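Local coordinates for sister chromatid cohesion protein (Chaetomium thermophilum, PDB 5T8V) that probably acts as a cohesin loader on chromatin, this chain being the C-terminal, HEAT-repeat part of the longer Scc2 protein, at residues A[78-81]-A[82-86]; A[209-213]-A[214-218]. One frame throughout, in Å; residues are numbered along the deposited sequence.

Interaction 1: residues A[78-81]-A[82-86]; sequences VPLD and DLIYL
The carbonyl oxygen of Leu80 accepts two backbone hydrogen bonds from the turn that follows. Leu83 N lies 2.7 Å from Leu80 O and approaches from above the carbonyl plane, whereas Ile84 N, at 3.3 Å from Leu80 O, comes in almost in line with the C=O bond (171°). One oxygen thus serves an i+3 and an i+4 donor, as in the first turn of a helix. Pro79, whose ring fixes phi and has no N-H to give, suits the approach to that turn. Against its ring lies the carboxylate of Asp82, OD2 3.4 Å from Pro79 CB: CG sits between the backbone N and the carbonyl carbon (chi1 65°), which turns the short acid back toward the proline. Two apolar pairs between branched residues add to this turn. Val78 CG1 meets Leu83 CD1 at 3.6 Å, the side chains crossing at about a right angle, and Leu80 CG touches Ile84 CD1, also at 3.6 Å, one turn along. The loop leads into helix 81-96 beside helix 9-36, where Pro79 rests on Lys21 and the ring of Tyr85 meets Phe28 edge-to-face, while Leu86 touches Thr132 and Ile136 of helix 120-136.

Interaction 2: residues A[209-213]-A[214-218]; sequences ELIAK and VDTSE
Val214 meets Leu210 through both backbone and side chain where helix 190-213 gives way to a loop. The backbone bonds come first. Val214 N donates to Leu210 O at 3.1 Å, nearly straight on to the carbonyl, and Lys213 N reaches the same Leu210 O at 2.8 Å. This carbonyl therefore holds an i+3 and an i+4 amide together. Beyond them the chain opens out: Val214 and Thr216 both have extended backbone angles.

The apolar contacts follow the same turn. Val214 CG2 packs on Leu210 CD1 at 3.5 Å and also lies near Leu210 CG. Its chi1 of -50° sets CG2 between the backbone N and the carbonyl carbon, facing the leucine. A beta-branched valine suits this point because it favours an extended backbone and carries a methyl close to the main chain. Replacing it with an alanine would probably leave the CD1 methyl of Leu210 without its neighbour and open a gap beside Leu210. A second, looser pair joins Ile211 CG2 to Thr216 CG2 at 3.9 Å, the threonine offering its methyl branch to the isoleucine.

The charged contact runs along the helix. Lys213, extended beyond CG, reaches back one turn, and its NZ forms a salt bridge with Glu209 OE2 at 3.1 Å, meeting that oxygen on its anti side and 34° out of the carboxylate plane. A lysine is long enough to span the turn to the glutamate, and both side chains also touch Cys138.

Around the junction, Leu210 rests on Ile152 of helix 149-172, Ile211 packs against Gln263 and Ile264 of helix 247-267 and Leu224 of helix 218-232, and Thr216 touches Thr221 as the loop turns into helix 218-232.

In the fold
Interactions 1 and 2 follow in series along the chain, the first leading into helix 81-96 and the second leading out of helix 190-213 toward helix 218-232. Their centres lie about 22 Å apart and their nearest atoms about 14 Å apart. Both are local, one at the start of a helix and the other at the end of one, in the N-terminal part of this fragment. Both border the segment joining helix 120-136 to helix 149-172: interaction 1 meets Arg141, Glu143, Gln145 and Leu146, interaction 2 Cys138 and Tyr147. Junctions of this kind join successive helices of the HEAT-repeat solenoid, consistent with a scaffold for a protein that probably loads cohesin.

Interaction 1: residues A[78-81]-A[82-86]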
loop_
_atom_site.group_PDB
_atom_site.type_symbol
_atom_site.label_atom_id
_atom_site.label_comp_id
_atom_site.label_asym_id
_atom_site.label_seq_id
_atom_site.Cartn_x
_atom_site.Cartn_y
_atom_site.Cartn_z
ATOM N N VAL A 78 52.246 55.416 8.257
ATOM C CA VAL A 78 52.210 55.632 9.702
ATOM C C VAL A 78 53.611 55.415 10.264
ATOM O O VAL A 78 54.224 54.373 9.990
ATOM C CB VAL A 78 51.190 54.705 10.382
ATOM C CG1 VAL A 78 51.329 54.761 11.907
ATOM C CG2 VAL A 78 49.780 55.088 9.967
ATOM N N PRO A 79 54.155 56.345 11.045
ATOM C CA PRO A 79 55.497 56.139 11.603
ATOM C C PRO A 79 55.588 54.823 12.358
ATOM O O PRO A 79 54.769 54.524 13.228
ATOM C CB PRO A 79 55.680 57.343 12.533
ATOM C CG PRO A 79 54.789 58.390 11.973
ATOM C CD PRO A 79 53.606 57.662 11.407
ATOM N N LEU A 80 56.597 54.026 12.007
ATOM C CA LEU A 80 56.808 52.749 12.681
ATOM C C LEU A 80 57.046 52.947 14.172
ATOM O O LEU A 80 56.386 52.317 15.008
ATOM C CB LEU A 80 57.992 52.020 12.045
ATOM C CG LEU A 80 58.479 50.747 12.741
ATOM C CD1 LEU A 80 57.480 49.616 12.552
ATOM C CD2 LEU A 80 59.857 50.361 12.233
ATOM N N ASP A 81 57.984 53.832 14.525
ATOM C CA ASP A 81 58.445 53.934 15.907
ATOM C C ASP A 81 57.304 54.150 16.892
ATOM O O ASP A 81 57.385 53.694 18.039
ATOM C CB ASP A 81 59.468 55.066 16.032
ATOM C CG ASP A 81 60.901 54.568 15.977
ATOM O OD1 ASP A 81 61.131 53.461 15.446
ATOM O OD2 ASP A 81 61.800 55.287 16.464
ATOM N N ASP A 82 56.237 54.834 16.480
ATOM C CA ASP A 82 55.112 55.088 17.371
ATOM C C ASP A 82 53.973 54.089 17.181
ATOM O O ASP A 82 52.899 54.272 17.763
ATOM C CB ASP A 82 54.609 56.529 17.204
ATOM C CG ASP A 82 54.033 56.809 15.829
ATOM O OD1 ASP A 82 53.545 55.871 15.167
ATOM O OD2 ASP A 82 54.061 57.989 15.416
ATOM N N LEU A 83 54.180 53.044 16.378
ATOM C CA LEU A 83 53.280 51.896 16.375
ATOM C C LEU A 83 53.748 50.823 17.349
ATOM O O LEU A 83 52.921 50.150 17.976
ATOM C CB LEU A 83 53.169 51.303 14.966
ATOM C CG LEU A 83 52.102 51.900 14.044
ATOM C CD1 LEU A 83 52.264 51.368 12.629
ATOM C CD2 LEU A 83 50.703 51.597 14.557
ATOM N N ILE A 84 55.066 50.652 17.484
ATOM C CA ILE A 84 55.602 49.786 18.528
ATOM C C ILE A 84 55.132 50.263 19.895
ATOM O O ILE A 84 54.870 49.457 20.795
ATOM C CB ILE A 84 57.139 49.737 18.445
ATOM C CG1 ILE A 84 57.583 48.984 17.189
ATOM C CG2 ILE A 84 57.741 49.072 19.686
ATOM C CD1 ILE A 84 58.290 49.854 16.180
ATOM N N TYR A 85 55.026 51.581 20.074
ATOM C CA TYR A 85 54.575 52.118 21.354
ATOM C C TYR A 85 53.114 51.764 21.608
ATOM O O TYR A 85 52.754 51.347 22.716
ATOM C CB TYR A 85 54.783 53.633 21.385
ATOM C CG TYR A 85 54.434 54.281 22.708
ATOM C CD1 TYR A 85 54.966 53.805 23.900
ATOM C CD2 TYR A 85 53.583 55.377 22.764
ATOM C CE1 TYR A 85 54.651 54.397 25.111
ATOM C CE2 TYR A 85 53.264 55.977 23.969
ATOM C CZ TYR A 85 53.802 55.483 25.140
ATOM O OH TYR A 85 53.488 56.074 26.342
ATOM N N LEU A 86 52.260 51.915 20.595
ATOM C CA LEU A 86 50.870 51.504 20.744
ATOM C C LEU A 86 50.778 50.017 21.062
ATOM O O LEU A 86 50.010 49.608 21.943
ATOM C CB LEU A 86 50.087 51.838 19.475
ATOM C CG LEU A 86 48.601 51.461 19.459
ATOM C CD1 LEU A 86 47.873 52.033 20.663
ATOM C CD2 LEU A 86 47.944 51.940 18.171
#

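Interaction 2: residues A[209-213]-A[214-218]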
loop_
_atom_site.group_PDB
_atom_site.type_symbol
_atom_site.label_atom_id
_atom_site.label_comp_id
_atom_site.label_asym_id
_atom_site.label_seq_id
_atom_site.Cartn_x
_atom_site.Cartn_y
_atom_site.Cartn_z
ATOM N N GLU A 209 39.360 37.503 10.991
ATOM C CA GLU A 209 40.101 38.254 9.983
ATOM C C GLU A 209 41.594 37.956 10.061
ATOM O O GLU A 209 42.252 37.781 9.030
ATOM C CB GLU A 209 39.843 39.751 10.155
ATOM C CG GLU A 209 40.587 40.634 9.168
ATOM C CD GLU A 209 40.296 42.107 9.377
ATOM O OE1 GLU A 209 39.289 42.426 10.045
ATOM O OE2 GLU A 209 41.080 42.943 8.877
ATOM N N LEU A 210 42.142 37.882 11.277
ATOM C CA LEU A 210 43.575 37.673 11.452
ATOM C C LEU A 210 44.052 36.437 10.707
ATOM O O LEU A 210 44.978 36.506 9.890
ATOM C CB LEU A 210 43.915 37.545 12.939
ATOM C CG LEU A 210 45.385 37.220 13.252
ATOM C CD1 LEU A 210 46.242 38.474 13.181
ATOM C CD2 LEU A 210 45.520 36.545 14.600
ATOM N N ILE A 211 43.443 35.284 10.989
ATOM C CA ILE A 211 43.978 34.033 10.465
ATOM C C ILE A 211 44.008 33.992 8.941
ATOM O O ILE A 211 44.653 33.107 8.370
ATOM C CB ILE A 211 43.186 32.828 11.020
ATOM C CG1 ILE A 211 41.702 32.941 10.662
ATOM C CG2 ILE A 211 43.385 32.729 12.527
ATOM C CD1 ILE A 211 40.882 31.733 11.078
ATOM N N ALA A 212 43.342 34.930 8.267
ATOM C CA ALA A 212 43.358 34.978 6.811
ATOM C C ALA A 212 44.495 35.814 6.247
ATOM O O ALA A 212 44.824 35.662 5.065
ATOM C CB ALA A 212 42.038 35.542 6.284
ATOM N N LYS A 213 45.097 36.689 7.053
ATOM C CA LYS A 213 46.095 37.624 6.559
ATOM C C LYS A 213 47.490 37.386 7.113
ATOM O O LYS A 213 48.457 37.888 6.532
ATOM C CB LYS A 213 45.665 39.063 6.876
ATOM C CG LYS A 213 44.297 39.411 6.314
ATOM C CD LYS A 213 43.979 40.886 6.456
ATOM C CE LYS A 213 42.575 41.192 5.959
ATOM N NZ LYS A 213 42.244 42.642 6.063
ATOM N N VAL A 214 47.623 36.641 8.208
ATOM C CA VAL A 214 48.923 36.258 8.743
ATOM C C VAL A 214 48.917 34.756 8.983
ATOM O O VAL A 214 47.946 34.205 9.513
ATOM C CB VAL A 214 49.266 37.020 10.044
ATOM C CG1 VAL A 214 49.065 38.520 9.853
ATOM C CG2 VAL A 214 48.435 36.519 11.222
ATOM N N ASP A 215 49.998 34.093 8.583
ATOM C CA ASP A 215 50.121 32.663 8.828
ATOM C C ASP A 215 50.236 32.409 10.325
ATOM O O ASP A 215 50.991 33.088 11.027
ATOM C CB ASP A 215 51.333 32.097 8.090
ATOM C CG ASP A 215 51.111 32.000 6.593
ATOM O OD1 ASP A 215 50.398 32.863 6.037
ATOM O OD2 ASP A 215 51.644 31.057 5.971
ATOM N N THR A 216 49.480 31.431 10.811
ATOM C CA THR A 216 49.373 31.160 12.234
ATOM C C THR A 216 49.544 29.668 12.486
ATOM O O THR A 216 49.333 28.836 11.599
ATOM C CB THR A 216 48.020 31.642 12.787
ATOM O OG1 THR A 216 47.920 31.322 14.179
ATOM C CG2 THR A 216 46.867 30.989 12.035
ATOM N N SER A 217 49.924 29.339 13.719
ATOM C CA SER A 217 50.156 27.950 14.085
ATOM C C SER A 217 48.863 27.149 14.018
ATOM O O SER A 217 47.761 27.689 14.136
ATOM C CB SER A 217 50.744 27.867 15.492
ATOM O OG SER A 217 51.930 28.633 15.592
ATOM N N GLU A 218 49.008 25.837 13.824
ATOM C CA GLU A 218 47.854 24.947 13.830
ATOM C C GLU A 218 47.243 24.811 15.220
ATOM O O GLU A 218 46.061 24.468 15.334
ATOM C CB GLU A 218 48.253 23.570 13.291
ATOM C CG GLU A 218 47.163 22.513 13.387
ATOM C CD GLU A 218 47.523 21.233 12.654
ATOM O OE1 GLU A 218 47.375 21.190 11.412
ATOM O OE2 GLU A 218 47.961 20.270 13.319
#